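PDB 4R94: Non-structural protein NS1, which nicks the viral origin with its N-terminal nuclease domain, the part present here, and acts as a helicase to initiate and direct viral DNA replication. Local coordinates for residues S46-Q60 / K85-F99. Numbering follows the deposited sequence.
Sequences SYKKELQEDELKSLQ and KQVFIFDSLVKKCLF
Leu59 and Ser92 bring their CA atoms to 4.9 Å where helix 54-60 crosses helix 85-99 at 128°, 8.2 Å between axes; residues 46-50, in the loop before it, flank residues 85-90. Small Ser92 permits this closeness: its CB lies 3.7 Å from Leu59 CB, and its OG turns back to donate to Ile89 O. Leu59 is a knob among Ser92, Lys95, Lys96 and Phe99; Gln60 fills the next hole, a water linking its OE1 to Ser92 OG. Lys96, CG anti to the backbone N (chi1 -174°), is long enough for salt bridges to two carboxylates: NZ bonds Glu55 OE1 at 2.6 Å from above its plane and, weakly, OE1 of the N-cap Glu53. Near the loop's start, the Gln86 amide, donor and acceptor in one, matches Tyr47's backbone: OE1 accepts from Tyr47 N in its own carbonyl plane, and NE2 donates to Tyr47 O from above the Tyr47 carbonyl plane. NE2 lies over one Phe90 face, 3.4 Å above its plane, and Tyr47 CD2 meets that ring's edge. Knobs-into-holes packing joins a capped helix to helix 81-104, against the sheet carrying metal ligands Glu119, His127 and His129 of this HUH-type nickase.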
loop_
_atom_site.group_PDB
_atom_site.type_symbol
_atom_site.label_atom_id
_atom_site.label_comp_id
_atom_site.label_asym_id
_atom_site.label_seq_id
_atom_site.Cartn_x
_atom_site.Cartn_y
_atom_site.Cartn_z
ATOM N N SER A 46 3.888 15.791 -1.110
ATOM C CA SER A 46 3.204 17.032 -0.777
ATOM C C SER A 46 1.891 16.771 -0.056
ATOM O O SER A 46 0.958 17.559 -0.175
ATOM C CB SER A 46 2.936 17.856 -2.043
ATOM O OG SER A 46 4.147 18.264 -2.654
ATOM N N TYR A 47 1.832 15.680 0.704
ATOM C CA TYR A 47 0.596 15.267 1.375
ATOM C C TYR A 47 0.841 14.992 2.852
ATOM O O TYR A 47 0.484 13.930 3.377
ATOM C CB TYR A 47 0.025 14.024 0.672
ATOM C CG TYR A 47 -0.249 14.255 -0.794
ATOM C CD1 TYR A 47 -1.461 14.803 -1.217
ATOM C CD2 TYR A 47 0.703 13.947 -1.758
ATOM C CE1 TYR A 47 -1.723 15.032 -2.557
ATOM C CE2 TYR A 47 0.448 14.158 -3.112
ATOM C CZ TYR A 47 -0.769 14.703 -3.502
ATOM O OH TYR A 47 -1.034 14.919 -4.842
ATOM N N LYS A 48 1.447 15.960 3.532
ATOM C CA LYS A 48 1.956 15.707 4.870
ATOM C C LYS A 48 1.115 16.337 5.976
ATOM O O LYS A 48 1.586 16.472 7.104
ATOM C CB LYS A 48 3.414 16.182 4.962
ATOM C CG LYS A 48 4.338 15.416 4.004
ATOM C CD LYS A 48 5.812 15.776 4.180
ATOM C CE LYS A 48 6.042 17.277 4.109
ATOM N NZ LYS A 48 5.711 17.876 2.782
ATOM N N LYS A 49 -0.128 16.704 5.680
ATOM C CA LYS A 49 -1.051 17.033 6.766
ATOM C C LYS A 49 -1.336 15.779 7.578
ATOM O O LYS A 49 -1.578 14.693 7.022
ATOM C CB LYS A 49 -2.362 17.621 6.237
ATOM C CG LYS A 49 -2.256 18.998 5.647
ATOM C CD LYS A 49 -3.651 19.593 5.483
ATOM C CE LYS A 49 -3.600 21.045 5.048
ATOM N NZ LYS A 49 -4.962 21.583 4.737
ATOM N N GLU A 50 -1.265 15.900 8.898
ATOM C CA GLU A 50 -1.703 14.815 9.758
ATOM C C GLU A 50 -3.109 15.147 10.219
ATOM O O GLU A 50 -3.315 16.010 11.071
ATOM C CB GLU A 50 -0.747 14.620 10.935
ATOM C CG GLU A 50 0.607 14.044 10.520
ATOM C CD GLU A 50 1.602 14.026 11.667
ATOM O OE1 GLU A 50 1.619 13.039 12.430
ATOM O OE2 GLU A 50 2.362 15.008 11.806
ATOM N N LEU A 51 -4.077 14.470 9.620
ATOM C CA LEU A 51 -5.473 14.770 9.859
ATOM C C LEU A 51 -5.926 14.170 11.184
ATOM O O LEU A 51 -5.643 13.014 11.490
ATOM C CB LEU A 51 -6.317 14.259 8.693
ATOM C CG LEU A 51 -5.826 14.838 7.357
ATOM C CD1 LEU A 51 -6.541 14.151 6.191
ATOM C CD2 LEU A 51 -6.014 16.362 7.290
ATOM N N GLN A 52 -6.639 14.970 11.968
ATOM C CA GLN A 52 -6.914 14.635 13.359
ATOM C C GLN A 52 -8.116 13.730 13.545
ATOM O O GLN A 52 -8.782 13.774 14.579
ATOM C CB GLN A 52 -7.104 15.923 14.159
ATOM C CG GLN A 52 -5.823 16.715 14.291
ATOM C CD GLN A 52 -4.706 15.875 14.874
ATOM O OE1 GLN A 52 -4.765 15.463 16.034
ATOM N NE2 GLN A 52 -3.686 15.601 14.068
ATOM N N GLU A 53 -8.395 12.922 12.533
ATOM C CA GLU A 53 -9.436 11.912 12.603
ATOM C C GLU A 53 -8.908 10.749 13.435
ATOM O O GLU A 53 -7.777 10.306 13.234
ATOM C CB GLU A 53 -9.836 11.472 11.192
ATOM C CG GLU A 53 -11.185 10.780 11.095
ATOM C CD GLU A 53 -11.108 9.316 11.436
ATOM O OE1 GLU A 53 -10.183 8.649 10.935
ATOM O OE2 GLU A 53 -11.967 8.829 12.204
ATOM N N ASP A 54 -9.706 10.268 14.385
ATOM C CA ASP A 54 -9.216 9.283 15.353
ATOM C C ASP A 54 -8.666 8.009 14.708
ATOM O O ASP A 54 -7.587 7.556 15.082
ATOM C CB ASP A 54 -10.315 8.903 16.348
ATOM C CG ASP A 54 -10.478 9.928 17.455
ATOM O OD1 ASP A 54 -9.532 10.717 17.686
ATOM O OD2 ASP A 54 -11.550 9.942 18.097
ATOM N N GLU A 55 -9.413 7.431 13.768
ATOM C CA GLU A 55 -8.991 6.190 13.120
ATOM C C GLU A 55 -7.695 6.391 12.346
ATOM O O GLU A 55 -6.794 5.559 12.406
ATOM C CB GLU A 55 -10.073 5.652 12.182
ATOM C CG GLU A 55 -9.660 4.345 11.483
ATOM C CD GLU A 55 -10.762 3.746 10.621
ATOM O OE1 GLU A 55 -11.756 4.447 10.337
ATOM O OE2 GLU A 55 -10.633 2.567 10.224
ATOM N N LEU A 56 -7.617 7.496 11.616
ATOM C CA LEU A 56 -6.421 7.849 10.862
ATOM C C LEU A 56 -5.202 7.978 11.772
ATOM O O LEU A 56 -4.126 7.465 11.468
ATOM C CB LEU A 56 -6.655 9.151 10.111
ATOM C CG LEU A 56 -6.032 9.348 8.743
ATOM C CD1 LEU A 56 -6.237 8.115 7.819
ATOM C CD2 LEU A 56 -6.640 10.599 8.131
ATOM N N LYS A 57 -5.373 8.669 12.901
ATOM C CA LYS A 57 -4.279 8.806 13.851
ATOM C C LYS A 57 -3.799 7.447 14.348
ATOM O O LYS A 57 -2.589 7.206 14.441
ATOM C CB LYS A 57 -4.712 9.688 15.037
ATOM C CG LYS A 57 -4.899 11.136 14.655
ATOM C CD LYS A 57 -5.538 11.928 15.794
ATOM C CE LYS A 57 -4.578 12.054 16.960
ATOM N NZ LYS A 57 -3.319 12.706 16.515
ATOM N N SER A 58 -4.745 6.563 14.649
ATOM C CA SER A 58 -4.432 5.225 15.141
ATOM C C SER A 58 -3.674 4.431 14.081
ATOM O O SER A 58 -2.719 3.701 14.383
ATOM C CB SER A 58 -5.715 4.494 15.534
ATOM O OG SER A 58 -5.437 3.208 16.052
ATOM N N LEU A 59 -4.112 4.575 12.835
ATOM C CA LEU A 59 -3.451 3.866 11.736
ATOM C C LEU A 59 -2.034 4.384 11.531
ATOM O O LEU A 59 -1.105 3.591 11.290
ATOM C CB LEU A 59 -4.263 3.989 10.442
ATOM C CG LEU A 59 -5.539 3.144 10.432
ATOM C CD1 LEU A 59 -6.457 3.541 9.292
ATOM C CD2 LEU A 59 -5.186 1.660 10.347
ATOM N N GLN A 60 -1.852 5.699 11.623
ATOM C CA GLN A 60 -0.514 6.250 11.458
ATOM C C GLN A 60 0.398 5.780 12.595
ATOM O O GLN A 60 1.556 5.446 12.365
ATOM C CB GLN A 60 -0.544 7.772 11.381
ATOM C CG GLN A 60 0.799 8.379 10.965
ATOM C CD GLN A 60 0.799 9.889 11.034
ATOM O OE1 GLN A 60 -0.071 10.545 10.463
ATOM N NE2 GLN A 60 1.783 10.452 11.734
ATOM N N LYS A 85 7.946 10.090 7.254
ATOM C CA LYS A 85 6.682 10.687 7.657
ATOM C C LYS A 85 5.615 10.533 6.581
ATOM O O LYS A 85 4.468 10.181 6.877
ATOM C CB LYS A 85 6.864 12.162 7.978
ATOM C CG LYS A 85 5.664 12.755 8.690
ATOM C CD LYS A 85 6.098 13.864 9.619
ATOM C CE LYS A 85 5.090 14.077 10.739
ATOM N NZ LYS A 85 5.145 13.026 11.794
ATOM N N GLN A 86 5.984 10.801 5.336
ATOM C CA GLN A 86 4.988 10.724 4.276
ATOM C C GLN A 86 4.529 9.288 4.067
ATOM O O GLN A 86 3.334 9.048 3.815
ATOM C CB GLN A 86 5.524 11.323 2.977
ATOM C CG GLN A 86 4.522 11.269 1.812
ATOM C CD GLN A 86 3.341 12.205 2.017
ATOM O OE1 GLN A 86 3.375 13.356 1.580
ATOM N NE2 GLN A 86 2.289 11.715 2.692
ATOM N N VAL A 87 5.457 8.336 4.164
ATOM C CA VAL A 87 5.080 6.921 3.989
ATOM C C VAL A 87 4.123 6.486 5.111
ATOM O O VAL A 87 3.151 5.761 4.860
ATOM C CB VAL A 87 6.307 6.009 3.954
ATOM C CG1 VAL A 87 5.897 4.548 4.071
ATOM C CG2 VAL A 87 7.086 6.236 2.656
ATOM N N PHE A 88 4.370 6.948 6.336
ATOM C CA PHE A 88 3.480 6.617 7.455
ATOM C C PHE A 88 2.079 7.187 7.229
ATOM O O PHE A 88 1.069 6.509 7.450
ATOM C CB PHE A 88 4.023 7.149 8.786
ATOM C CG PHE A 88 5.364 6.596 9.154
ATOM C CD1 PHE A 88 5.805 5.393 8.612
ATOM C CD2 PHE A 88 6.184 7.283 10.033
ATOM C CE1 PHE A 88 7.048 4.887 8.949
ATOM C CE2 PHE A 88 7.427 6.777 10.376
ATOM C CZ PHE A 88 7.856 5.586 9.834
ATOM N N ILE A 89 2.028 8.443 6.797
ATOM C CA ILE A 89 0.764 9.055 6.438
ATOM C C ILE A 89 0.081 8.262 5.319
ATOM O O ILE A 89 -1.087 7.958 5.426
ATOM C CB ILE A 89 0.953 10.518 6.021
ATOM C CG1 ILE A 89 1.331 11.341 7.268
ATOM C CG2 ILE A 89 -0.320 11.061 5.365
ATOM C CD1 ILE A 89 1.757 12.764 6.971
ATOM N N PHE A 90 0.802 7.918 4.256
ATOM C CA PHE A 90 0.149 7.187 3.167
ATOM C C PHE A 90 -0.357 5.821 3.636
ATOM O O PHE A 90 -1.409 5.364 3.189
ATOM C CB PHE A 90 1.091 7.017 1.978
ATOM C CG PHE A 90 1.241 8.242 1.128
ATOM C CD1 PHE A 90 0.203 9.167 0.994
ATOM C CD2 PHE A 90 2.427 8.465 0.437
ATOM C CE1 PHE A 90 0.355 10.303 0.186
ATOM C CE2 PHE A 90 2.567 9.580 -0.378
ATOM C CZ PHE A 90 1.540 10.500 -0.500
ATOM N N ASP A 91 0.369 5.175 4.548
ATOM C CA ASP A 91 -0.091 3.874 5.059
ATOM C C ASP A 91 -1.451 4.044 5.713
ATOM O O ASP A 91 -2.374 3.268 5.453
ATOM C CB ASP A 91 0.913 3.280 6.049
ATOM C CG ASP A 91 0.690 1.796 6.284
ATOM O OD1 ASP A 91 0.775 1.023 5.304
ATOM O OD2 ASP A 91 0.420 1.415 7.448
ATOM N N SER A 92 -1.598 5.101 6.512
ATOM C CA SER A 92 -2.890 5.346 7.149
ATOM C C SER A 92 -3.981 5.657 6.122
ATOM O O SER A 92 -5.100 5.181 6.272
ATOM C CB SER A 92 -2.798 6.480 8.211
ATOM O OG SER A 92 -2.652 7.778 7.645
ATOM N N LEU A 93 -3.666 6.445 5.089
ATOM C CA LEU A 93 -4.660 6.821 4.086
ATOM C C LEU A 93 -5.095 5.648 3.201
ATOM O O LEU A 93 -6.292 5.519 2.881
ATOM C CB LEU A 93 -4.136 7.958 3.201
ATOM C CG LEU A 93 -3.879 9.295 3.911
ATOM C CD1 LEU A 93 -3.348 10.277 2.881
ATOM C CD2 LEU A 93 -5.136 9.850 4.607
ATOM N N VAL A 94 -4.130 4.832 2.780
ATOM C CA VAL A 94 -4.431 3.637 2.008
ATOM C C VAL A 94 -5.392 2.736 2.784
ATOM O O VAL A 94 -6.439 2.316 2.259
ATOM C CB VAL A 94 -3.150 2.868 1.654
ATOM C CG1 VAL A 94 -3.499 1.503 1.049
ATOM C CG2 VAL A 94 -2.316 3.690 0.655
ATOM N N LYS A 95 -5.055 2.475 4.044
ATOM C CA LYS A 95 -5.890 1.604 4.857
ATOM C C LYS A 95 -7.259 2.213 5.120
ATOM O O LYS A 95 -8.255 1.488 5.100
ATOM C CB LYS A 95 -5.170 1.255 6.154
ATOM C CG LYS A 95 -4.005 0.328 5.862
ATOM C CD LYS A 95 -3.123 0.059 7.046
ATOM C CE LYS A 95 -2.033 -0.932 6.617
ATOM N NZ LYS A 95 -1.081 -1.202 7.732
ATOM N N LYS A 96 -7.319 3.532 5.334
ATOM C CA LYS A 96 -8.612 4.207 5.471
ATOM C C LYS A 96 -9.483 3.927 4.246
ATOM O O LYS A 96 -10.667 3.635 4.383
ATOM C CB LYS A 96 -8.447 5.717 5.659
ATOM C CG LYS A 96 -9.753 6.431 5.958
ATOM C CD LYS A 96 -10.192 6.144 7.377
ATOM C CE LYS A 96 -11.443 6.946 7.735
ATOM N NZ LYS A 96 -11.808 6.741 9.153
ATOM N N CYS A 97 -8.884 3.987 3.052
ATOM C CA CYS A 97 -9.642 3.755 1.826
ATOM C C CYS A 97 -10.189 2.335 1.775
ATOM O O CYS A 97 -11.354 2.115 1.426
ATOM C CB CYS A 97 -8.775 4.003 0.587
ATOM S SG CYS A 97 -8.363 5.728 0.368
ATOM N N LEU A 98 -9.331 1.373 2.099
ATOM C CA LEU A 98 -9.726 -0.027 2.100
ATOM C C LEU A 98 -10.880 -0.223 3.080
ATOM O O LEU A 98 -11.874 -0.870 2.755
ATOM C CB LEU A 98 -8.554 -0.929 2.488
ATOM C CG LEU A 98 -7.326 -0.906 1.581
ATOM C CD1 LEU A 98 -6.218 -1.710 2.252
ATOM C CD2 LEU A 98 -7.656 -1.449 0.197
ATOM N N PHE A 99 -10.731 0.329 4.279
ATOM C CA PHE A 99 -11.743 0.123 5.323
ATOM C C PHE A 99 -13.066 0.805 4.961
ATOM O O PHE A 99 -14.133 0.273 5.262
ATOM C CB PHE A 99 -11.224 0.608 6.677
ATOM C CG PHE A 99 -10.021 -0.153 7.173
ATOM C CD1 PHE A 99 -9.687 -1.387 6.639
ATOM C CD2 PHE A 99 -9.221 0.374 8.172
ATOM C CE1 PHE A 99 -8.582 -2.077 7.101
ATOM C CE2 PHE A 99 -8.121 -0.315 8.634
ATOM C CZ PHE A 99 -7.805 -1.534 8.103
HETATM O O HOH W 1 -1.242 1.685 9.496
HETATM O O HOH W 2 -2.270 10.271 9.076
#